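Local coordinates for F420-dependent methylenetetrahydromethanopterin dehydrogenase (PDB 1QV9), which catalyses the reversible, coenzyme F420-dependent interconversion of methenyl- and methylene-tetrahydromethanopterin in methanogenesis from carbon dioxide, at residues V157-D162 / L189-F194; A149-F154 / V201-A206; K120-L125 / A142-V147; K104-M109 / L114-V119. All blocks are in the same frame, centred on the assembly; numbering follows the deposited sequence. Where two conformers were deposited one is given.

Contact 1: residues V157-D162 / L189-F194; sequences VQEAFD and LEREEF
Glu159 and Arg191 form a bidentate salt bridge in which NH1 of the guanidinium pairs with OE1 of the carboxylate and NH2 with OE2. It joins helix 153-169, which packs through Ala160 and Phe161 on strand 115-119 of the parallel sheet, to the loop leading into helix 197-223. The contact lies at the protein surface and consists of these two side chains, which approach from opposite directions. Arg191 NH1 donates to Glu159 OE1 at 2.9 Å with an N-H...O angle of 157°. The bond from Arg191 NH2 to Glu159 OE2, also 2.9 Å, is more bent and weak. The pairing is not coplanar: carboxylate and guanidinium are turned 52° against each other, and although OE1 lies almost in the guanidinium plane, NH1 meets it from well above the plane of the carboxylate. Glu159 is extended beyond CG, whereas the Arg191 chain is bent at both chi2 and chi3, which brings its head round to the helix.

Neighbouring polar groups are satisfied separately. Asp162 binds Arg30 through OD2 and His266 through OD1. Gln158 NE2 donates to the carbonyl of Thr264 and makes a weak bond to Asp162 one helical turn on. The carboxylates of Glu159 and Glu193 each have their own arginine, Arg191 and Arg155 respectively, and stand apart, with Glu159 OE2 6.7 Å from Glu193 OE1.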
# COMPACT_ATOMS: atom_id res chain seq x y z
N VAL A 157 26.69 -11.76 -8.31
CA VAL A 157 27.22 -13.07 -7.92
C VAL A 157 27.15 -14.05 -9.07
O VAL A 157 28.11 -14.79 -9.29
CB VAL A 157 26.42 -13.60 -6.66
CG1 VAL A 157 26.91 -14.96 -6.21
CG2 VAL A 157 26.56 -12.61 -5.53
N GLN A 158 26.03 -14.05 -9.79
CA GLN A 158 25.84 -14.93 -10.95
C GLN A 158 26.96 -14.65 -11.94
O GLN A 158 27.61 -15.59 -12.42
CB GLN A 158 24.48 -14.65 -11.61
CG GLN A 158 24.22 -15.47 -12.89
CD GLN A 158 23.14 -14.91 -13.83
OE1 GLN A 158 22.34 -14.05 -13.46
NE2 GLN A 158 23.10 -15.44 -15.07
N GLU A 159 27.21 -13.37 -12.22
CA GLU A 159 28.25 -13.04 -13.21
C GLU A 159 29.62 -13.50 -12.80
O GLU A 159 30.39 -14.05 -13.61
CB GLU A 159 28.29 -11.55 -13.49
CG GLU A 159 27.14 -11.00 -14.28
CD GLU A 159 27.30 -9.50 -14.51
OE1 GLU A 159 28.28 -8.90 -13.99
OE2 GLU A 159 26.45 -8.93 -15.21
N ALA A 160 29.96 -13.28 -11.54
CA ALA A 160 31.27 -13.68 -11.06
C ALA A 160 31.49 -15.19 -11.20
O ALA A 160 32.57 -15.65 -11.60
CB ALA A 160 31.47 -13.27 -9.61
N PHE A 161 30.48 -15.98 -10.86
CA PHE A 161 30.62 -17.42 -10.98
C PHE A 161 30.54 -17.90 -12.40
O PHE A 161 31.22 -18.86 -12.74
CB PHE A 161 29.58 -18.15 -10.08
CG PHE A 161 30.02 -18.26 -8.66
CD1 PHE A 161 29.35 -17.59 -7.66
CD2 PHE A 161 31.16 -18.98 -8.33
CE1 PHE A 161 29.80 -17.60 -6.34
CE2 PHE A 161 31.64 -19.00 -7.02
CZ PHE A 161 30.95 -18.31 -6.02
N ASP A 162 29.75 -17.24 -13.24
CA ASP A 162 29.67 -17.65 -14.64
C ASP A 162 31.06 -17.45 -15.30
O ASP A 162 31.47 -18.28 -16.12
CB ASP A 162 28.58 -16.87 -15.36
CG ASP A 162 27.19 -17.54 -15.21
OD1 ASP A 162 26.17 -16.84 -15.38
OD2 ASP A 162 27.14 -18.77 -14.95
N LEU A 189 25.87 1.53 -8.57
CA LEU A 189 26.12 2.72 -9.39
C LEU A 189 26.70 2.38 -10.75
O LEU A 189 26.45 3.11 -11.72
CB LEU A 189 27.06 3.65 -8.63
CG LEU A 189 26.40 4.37 -7.44
CD1 LEU A 189 27.48 4.96 -6.54
CD2 LEU A 189 25.41 5.44 -7.90
N GLU A 190 27.46 1.29 -10.84
CA GLU A 190 28.06 0.93 -12.13
C GLU A 190 27.51 -0.32 -12.81
O GLU A 190 28.13 -0.88 -13.72
CB GLU A 190 29.58 0.80 -11.94
CG GLU A 190 30.22 2.13 -11.67
CD GLU A 190 31.69 2.00 -11.33
OE1 GLU A 190 32.48 2.83 -11.83
OE2 GLU A 190 32.06 1.08 -10.57
N ARG A 191 26.35 -0.78 -12.36
CA ARG A 191 25.74 -1.94 -12.96
C ARG A 191 24.82 -1.40 -14.07
O ARG A 191 24.38 -0.26 -14.03
CB ARG A 191 24.90 -2.69 -11.92
CG ARG A 191 25.68 -3.20 -10.68
CD ARG A 191 26.57 -4.38 -11.03
NE ARG A 191 25.81 -5.42 -11.71
CZ ARG A 191 26.37 -6.45 -12.33
NH1 ARG A 191 27.70 -6.55 -12.34
NH2 ARG A 191 25.62 -7.34 -12.96
N GLU A 192 24.52 -2.20 -15.07
CA GLU A 192 23.60 -1.67 -16.09
C GLU A 192 22.24 -2.27 -15.75
O GLU A 192 21.41 -2.47 -16.61
CB GLU A 192 24.04 -2.12 -17.48
CG GLU A 192 25.37 -1.54 -17.88
CD GLU A 192 25.35 -0.03 -17.80
OE1 GLU A 192 24.94 0.63 -18.79
OE2 GLU A 192 25.71 0.50 -16.73
N GLU A 193 22.03 -2.52 -14.48
CA GLU A 193 20.80 -3.18 -14.03
C GLU A 193 19.46 -2.49 -14.38
O GLU A 193 18.58 -3.07 -15.06
CB GLU A 193 20.93 -3.38 -12.50
CG GLU A 193 19.81 -4.21 -11.82
CD GLU A 193 19.86 -5.67 -12.21
OE1 GLU A 193 20.95 -6.19 -12.55
OE2 GLU A 193 18.78 -6.29 -12.15
N PHE A 194 19.33 -1.24 -13.95
CA PHE A 194 18.08 -0.52 -14.10
C PHE A 194 17.97 0.50 -15.20
O PHE A 194 18.83 1.39 -15.34
CB PHE A 194 17.79 0.20 -12.77
CG PHE A 194 17.66 -0.75 -11.59
CD1 PHE A 194 16.50 -1.49 -11.44
CD2 PHE A 194 18.70 -0.92 -10.67
CE1 PHE A 194 16.38 -2.42 -10.39
CE2 PHE A 194 18.59 -1.83 -9.63
CZ PHE A 194 17.43 -2.58 -9.48

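Contact 2: residues A149-F154 / V201-A206; sequences AATGVF and VKAMAA
No flat side chain takes part where Thr151 meets Ala203 and Ala206, but the Phe194 ring lies beside them. Ala203 CB approaches one side of that ring obliquely, 3.6 Å from Phe194 CE2, while Glu193 CG lies over the other face. Near the ring plane, Phe194 CZ is 3.4 Å from Ala150 O. The contact itself is a threonine methyl set against a carbonyl and two alanine methyls of helix 197-223: Thr151 CG2 is 3.7 Å from Ala203 O, 3.9 Å from Ala203 CB and 4.0 Å from Ala206 CB. Ala203 and Ala206 are three positions apart, so their methyls lie on the same side of the helix and receive the threonine methyl together. The small side chains let the backbones come close, with Thr151 CA and Ala203 CA 4.9 Å apart. Here helix 134-150 gives way to helix 153-169, and Gly152, with positive phi (97°), makes the turn while serving as N-cap of the second helix. The threonine rotamer (chi1 61°) divides its branches: CG2 goes to the neighbouring helix, while OG1 turns back and hydrogen-bonds to Val147 O. Helix 227-257 covers Ala150 and Ala206 through Ala248 and Leu247. Ile139 of a neighbouring subunit also packs on Ala150.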
# COMPACT_ATOMS: atom_id res chain seq x y z
N ALA A 149 17.85 -10.14 -4.49
CA ALA A 149 17.48 -10.46 -5.88
C ALA A 149 17.05 -9.22 -6.63
O ALA A 149 17.66 -8.88 -7.65
CB ALA A 149 16.35 -11.51 -5.87
N ALA A 150 16.03 -8.53 -6.15
CA ALA A 150 15.48 -7.38 -6.87
C ALA A 150 16.40 -6.17 -7.00
O ALA A 150 16.20 -5.34 -7.87
CB ALA A 150 14.10 -6.99 -6.29
N THR A 151 17.39 -6.05 -6.12
CA THR A 151 18.34 -4.91 -6.25
C THR A 151 19.42 -5.25 -7.27
O THR A 151 20.16 -4.34 -7.71
CB THR A 151 19.03 -4.60 -4.92
OG1 THR A 151 19.77 -5.75 -4.50
CG2 THR A 151 17.98 -4.14 -3.87
N GLY A 152 19.51 -6.52 -7.65
CA GLY A 152 20.53 -6.92 -8.61
C GLY A 152 21.80 -7.49 -7.99
O GLY A 152 22.72 -7.87 -8.72
N VAL A 153 21.86 -7.58 -6.66
CA VAL A 153 23.05 -8.13 -6.03
C VAL A 153 23.31 -9.57 -6.49
O VAL A 153 24.46 -9.95 -6.71
CB VAL A 153 22.95 -8.09 -4.47
CG1 VAL A 153 24.05 -8.96 -3.83
CG2 VAL A 153 23.05 -6.64 -4.02
N PHE A 154 22.25 -10.38 -6.62
CA PHE A 154 22.44 -11.77 -7.04
C PHE A 154 22.96 -11.84 -8.48
O PHE A 154 23.58 -12.85 -8.84
CB PHE A 154 21.13 -12.58 -6.90
CG PHE A 154 20.82 -13.04 -5.49
CD1 PHE A 154 19.53 -13.40 -5.15
CD2 PHE A 154 21.80 -13.11 -4.52
CE1 PHE A 154 19.21 -13.83 -3.87
CE2 PHE A 154 21.48 -13.54 -3.21
CZ PHE A 154 20.19 -13.90 -2.91
N VAL A 201 17.92 4.11 -7.57
CA VAL A 201 18.03 4.83 -6.32
C VAL A 201 17.25 4.14 -5.19
O VAL A 201 17.72 4.08 -4.02
CB VAL A 201 17.58 6.30 -6.55
CG1 VAL A 201 17.30 6.98 -5.25
CG2 VAL A 201 18.71 7.03 -7.33
N LYS A 202 16.08 3.60 -5.51
CA LYS A 202 15.33 2.85 -4.49
C LYS A 202 16.10 1.58 -4.11
O LYS A 202 16.08 1.16 -2.97
CB LYS A 202 13.93 2.49 -5.02
CG LYS A 202 13.05 3.70 -5.13
CD LYS A 202 11.70 3.37 -5.81
CE LYS A 202 10.80 4.59 -6.00
NZ LYS A 202 10.16 5.07 -4.75
N ALA A 203 16.70 0.91 -5.09
CA ALA A 203 17.49 -0.30 -4.83
C ALA A 203 18.70 0.02 -3.93
O ALA A 203 19.02 -0.73 -3.05
CB ALA A 203 17.94 -0.94 -6.17
N MSE A 204 19.32 1.18 -4.17
CA MSE A 204 20.44 1.60 -3.34
C MSE A 204 19.95 1.85 -1.92
O MSE A 204 20.59 1.41 -0.98
CB MSE A 204 21.08 2.87 -3.91
CG MSE A 204 21.77 2.56 -5.24
SE MSE A 204 22.39 4.21 -6.13
CE MSE A 204 23.30 4.96 -4.66
N ALA A 205 18.82 2.55 -1.77
CA ALA A 205 18.26 2.76 -0.43
C ALA A 205 17.99 1.39 0.23
O ALA A 205 18.21 1.21 1.42
CB ALA A 205 16.96 3.54 -0.49
N ALA A 206 17.46 0.42 -0.51
CA ALA A 206 17.24 -0.86 0.10
C ALA A 206 18.53 -1.53 0.61
O ALA A 206 18.52 -2.14 1.66
CB ALA A 206 16.51 -1.81 -0.93

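Contact 3: residues K120-L125 / A142-V147; sequences KPDAML and ADLMKV
An inverse gamma turn centred on Asp122 follows strand 115-119, at the point where the chain leaves the parallel sheet of the alpha/beta domain for the helical part of the subunit, and Leu144 of helix 134-150 packs against it. The turn is closed by a weak backbone bond from Ala123 N to Pro121 O, 2.8 Å long. Both terminal methyls of Leu144 touch it, at separate places. CD1 lies 3.6 Å from Pro121 O, the same carbonyl that closes the turn, and 4.2 Å from Asp122 CA. CD2 meets the carboxylate, with Asp122 OD1 only 3.3 Å away. Leu144 has CG anti to its backbone N (chi1 173°), which extends the fork from the helix toward the turn, and the side chains of Asp122 and Leu144 cross at about a right angle.

The carboxylate of Asp122 has its polar partners elsewhere: OD1 accepts from Gly15 N and OD2 from Thr16 N, both at the start of helix 15-19. Two backbone N-H groups thus hold this buried carboxylate. Farther along, Ala123 O accepts a hydrogen bond from Tyr140 OH, a further tie between this loop and helix 134-150, while Pro121 packs on Ala210 of helix 197-223. The Leu144 fork reaches Ala123 less closely, CD2 lying 4.4 Å from Ala123 O.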
# COMPACT_ATOMS: atom_id res chain seq x y z
N LYS A 120 27.96 -7.03 1.90
CA LYS A 120 27.66 -6.24 3.10
C LYS A 120 26.17 -6.18 3.46
O LYS A 120 25.79 -6.19 4.61
CB LYS A 120 28.29 -4.84 3.01
CG LYS A 120 29.79 -4.93 2.78
CD LYS A 120 30.52 -3.57 2.82
CE LYS A 120 30.73 -3.15 4.26
NZ LYS A 120 31.48 -1.85 4.35
N PRO A 121 25.29 -6.13 2.45
CA PRO A 121 23.87 -6.08 2.85
C PRO A 121 23.28 -7.43 3.34
O PRO A 121 22.10 -7.46 3.75
CB PRO A 121 23.13 -5.59 1.61
CG PRO A 121 24.14 -5.56 0.49
CD PRO A 121 25.51 -5.61 1.09
N ASP A 122 24.07 -8.50 3.32
CA ASP A 122 23.59 -9.83 3.77
C ASP A 122 23.75 -9.82 5.27
O ASP A 122 24.66 -10.45 5.83
CB ASP A 122 24.47 -10.91 3.14
CG ASP A 122 23.76 -12.23 2.98
OD1 ASP A 122 22.95 -12.56 3.88
OD2 ASP A 122 24.03 -12.95 1.98
N ALA A 123 22.83 -9.13 5.91
CA ALA A 123 22.89 -8.87 7.35
C ALA A 123 22.48 -9.95 8.32
O ALA A 123 21.52 -10.67 8.11
CB ALA A 123 22.05 -7.61 7.62
N MSE A 124 23.22 -10.08 9.42
CA MSE A 124 22.88 -11.06 10.44
C MSE A 124 21.50 -10.70 11.01
O MSE A 124 21.16 -9.53 11.21
CB MSE A 124 23.92 -11.03 11.57
CG MSE A 124 23.71 -12.10 12.62
SE MSE A 124 24.94 -11.83 14.10
CE MSE A 124 23.76 -10.86 15.29
N LEU A 125 20.69 -11.73 11.27
CA LEU A 125 19.35 -11.51 11.78
C LEU A 125 19.31 -11.30 13.31
O LEU A 125 20.35 -11.42 13.99
CB LEU A 125 18.41 -12.61 11.33
CG LEU A 125 18.77 -14.08 11.41
CD1 LEU A 125 19.09 -14.49 12.82
CD2 LEU A 125 17.58 -14.87 10.85
N ALA A 142 13.11 -14.43 3.77
CA ALA A 142 12.31 -14.10 2.58
C ALA A 142 12.53 -12.63 2.20
O ALA A 142 12.68 -12.29 1.04
CB ALA A 142 10.80 -14.35 2.85
N ASP A 143 12.54 -11.73 3.20
CA ASP A 143 12.75 -10.34 2.91
C ASP A 143 14.16 -10.09 2.39
O ASP A 143 14.32 -9.32 1.41
CB ASP A 143 12.48 -9.50 4.16
CG ASP A 143 11.00 -9.33 4.44
OD1 ASP A 143 10.17 -9.42 3.50
OD2 ASP A 143 10.64 -9.11 5.63
N LEU A 144 15.16 -10.70 3.03
CA LEU A 144 16.54 -10.52 2.58
C LEU A 144 16.72 -11.06 1.15
O LEU A 144 17.37 -10.41 0.33
CB LEU A 144 17.47 -11.20 3.58
CG LEU A 144 18.94 -11.24 3.18
CD1 LEU A 144 19.50 -9.83 2.99
CD2 LEU A 144 19.74 -11.97 4.29
N MSE A 145 16.12 -12.23 0.86
CA MSE A 145 16.23 -12.80 -0.51
C MSE A 145 15.63 -11.83 -1.53
O MSE A 145 16.19 -11.63 -2.63
CB MSE A 145 15.52 -14.15 -0.57
CG MSE A 145 15.72 -14.83 -1.91
SE MSE A 145 14.88 -16.62 -1.86
CE MSE A 145 15.89 -17.32 -0.35
N LYS A 146 14.48 -11.24 -1.20
CA LYS A 146 13.86 -10.29 -2.13
C LYS A 146 14.81 -9.10 -2.35
O LYS A 146 14.99 -8.61 -3.47
CB LYS A 146 12.50 -9.81 -1.55
CG LYS A 146 11.82 -8.70 -2.30
CD LYS A 146 11.64 -9.03 -3.76
CE LYS A 146 10.83 -7.95 -4.45
NZ LYS A 146 10.69 -8.18 -5.89
N VAL A 147 15.40 -8.59 -1.26
CA VAL A 147 16.32 -7.48 -1.41
C VAL A 147 17.51 -7.85 -2.30
O VAL A 147 17.81 -7.13 -3.26
CB VAL A 147 16.84 -7.04 -0.01
CG1 VAL A 147 18.04 -6.03 -0.17
CG2 VAL A 147 15.70 -6.41 0.77

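Contact 4: residues K104-M109 / L114-V119; sequences KVKDEM and LGYILV
Tyr116 rises from its strand toward helix 106-111 and is met along its length by two helix residues, Met109 near the ring's root and Lys106 near its hydroxyl. Selenomethionine Met109 was deposited in two conformers; in the one given, a bend at chi3 (-73°) curls CE against the ring base, 3.8 Å from Tyr116 CG, with the selenium 3.9 Å from Tyr116 CB. In this conformer the Met-aromatic contact is oblique, SE lying 5.2 Å from the ring centroid. The same methyl also reaches Leu118 CD1 at 4.3 Å, roughly at right angles to its contact with the ring, so it fills the hollow between two residues on the same side of the strand. These pieces belong to a beta-alpha-beta unit, strand 94-99, helix 106-111 and strand 115-119, and the contact packs the crossover helix on the second strand. The aliphatic part of Lys106 lies across the far end of the ring, its CG 3.1 Å from Tyr116 OH. Glu110 OE2 joins the polar ends of both, by a salt bridge with Lys106 NZ and a hydrogen bond with Tyr116 OH. At the other extremity Leu114 N donates to Met109 O at 3.0 Å. There Leu114 CB packs on Met109 CB at 4.3 Å.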
# COMPACT_ATOMS: atom_id res chain seq x y z
N LYS A 104 37.46 -8.08 7.85
CA LYS A 104 38.56 -8.21 8.80
C LYS A 104 39.65 -9.19 8.36
O LYS A 104 40.82 -9.05 8.75
CB LYS A 104 38.02 -8.67 10.16
CG LYS A 104 37.18 -7.63 10.89
CD LYS A 104 36.49 -8.21 12.11
CE LYS A 104 35.29 -9.08 11.69
NZ LYS A 104 34.77 -9.89 12.80
N VAL A 105 39.30 -10.18 7.55
CA VAL A 105 40.30 -11.16 7.12
C VAL A 105 40.56 -11.17 5.61
O VAL A 105 41.01 -12.16 5.04
CB VAL A 105 39.93 -12.59 7.63
CG1 VAL A 105 40.03 -12.63 9.13
CG2 VAL A 105 38.49 -12.98 7.22
N LYS A 106 40.30 -10.04 4.98
CA LYS A 106 40.52 -9.91 3.57
C LYS A 106 42.01 -10.18 3.26
O LYS A 106 42.34 -10.90 2.33
CB LYS A 106 40.13 -8.48 3.14
CG LYS A 106 39.94 -8.30 1.66
CD LYS A 106 39.40 -6.89 1.33
CE LYS A 106 40.51 -5.84 1.31
NZ LYS A 106 41.64 -6.16 0.39
N ASP A 107 42.89 -9.57 4.05
CA ASP A 107 44.32 -9.76 3.78
C ASP A 107 44.71 -11.23 3.98
O ASP A 107 45.47 -11.78 3.19
CB ASP A 107 45.18 -8.84 4.66
CG ASP A 107 45.09 -7.38 4.24
OD1 ASP A 107 44.84 -7.11 3.05
OD2 ASP A 107 45.29 -6.51 5.11
N GLU A 108 44.18 -11.85 5.04
CA GLU A 108 44.46 -13.26 5.30
C GLU A 108 44.02 -14.11 4.12
O GLU A 108 44.74 -14.99 3.68
CB GLU A 108 43.71 -13.78 6.53
CG GLU A 108 44.34 -13.48 7.86
CD GLU A 108 43.65 -14.21 9.02
OE1 GLU A 108 43.13 -15.35 8.83
OE2 GLU A 108 43.64 -13.65 10.14
N MSE A 109 42.83 -13.84 3.59
CA MSE A 109 42.37 -14.66 2.47
C MSE A 109 43.23 -14.50 1.25
O MSE A 109 43.49 -15.48 0.55
CB MSE A 109 40.91 -14.35 2.12
CG MSE A 109 39.94 -14.86 3.17
SE MSE A 109 38.05 -14.66 2.71
CE MSE A 109 37.91 -12.70 2.95
N LEU A 114 42.89 -17.42 -1.60
CA LEU A 114 41.45 -17.64 -1.74
C LEU A 114 40.73 -16.46 -2.36
O LEU A 114 41.11 -15.32 -2.13
CB LEU A 114 40.84 -17.87 -0.35
CG LEU A 114 41.32 -19.09 0.42
CD1 LEU A 114 40.83 -18.98 1.89
CD2 LEU A 114 40.83 -20.37 -0.24
N GLY A 115 39.72 -16.74 -3.19
CA GLY A 115 38.88 -15.68 -3.71
C GLY A 115 37.80 -15.39 -2.66
O GLY A 115 37.63 -16.15 -1.67
N TYR A 116 37.10 -14.28 -2.83
CA TYR A 116 36.01 -13.96 -1.90
C TYR A 116 34.96 -13.05 -2.50
O TYR A 116 35.24 -12.28 -3.40
CB TYR A 116 36.51 -13.29 -0.59
CG TYR A 116 37.39 -12.06 -0.75
CD1 TYR A 116 38.77 -12.20 -0.73
CD2 TYR A 116 36.85 -10.80 -0.97
CE1 TYR A 116 39.61 -11.09 -0.94
CE2 TYR A 116 37.68 -9.68 -1.18
CZ TYR A 116 39.05 -9.86 -1.16
OH TYR A 116 39.88 -8.77 -1.37
N ILE A 117 33.73 -13.19 -2.01
CA ILE A 117 32.67 -12.27 -2.40
C ILE A 117 32.04 -11.97 -1.05
O ILE A 117 31.45 -12.85 -0.41
CB ILE A 117 31.61 -12.89 -3.34
CG1 ILE A 117 32.30 -13.35 -4.62
CG2 ILE A 117 30.54 -11.82 -3.66
CD1 ILE A 117 31.37 -14.06 -5.65
N LEU A 118 32.23 -10.73 -0.59
CA LEU A 118 31.68 -10.32 0.69
C LEU A 118 30.47 -9.42 0.42
O LEU A 118 30.59 -8.39 -0.21
CB LEU A 118 32.73 -9.57 1.50
CG LEU A 118 33.96 -10.44 1.79
CD1 LEU A 118 34.95 -9.64 2.62
CD2 LEU A 118 33.53 -11.70 2.60
N VAL A 119 29.29 -9.83 0.89
CA VAL A 119 28.07 -9.10 0.63
C VAL A 119 27.67 -8.33 1.89
O VAL A 119 27.10 -8.91 2.84
CB VAL A 119 26.97 -10.11 0.20
CG1 VAL A 119 25.69 -9.38 -0.19
CG2 VAL A 119 27.49 -10.90 -1.00

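From the N terminus, contact 4 closes first, a short loop joining helix 106-111 to strand 115-119. Contact 3 follows directly, its 120-125 segment continuing from that strand, and closes on helix 134-150. The same helix leads into contact 2, whose long loop runs on to helix 197-223 and encloses contact 1; no two contacts cross. Contacts 1 and 2 share helix 153-169 and touch through Phe194 and Leu189, the latter with CD2 3.7 Å from Met204 SE. The strand of contact 4 backs contacts 1 and 2, Val119 packing on Val153 of contact 2. Together they connect the parallel sheet to the helices beside it.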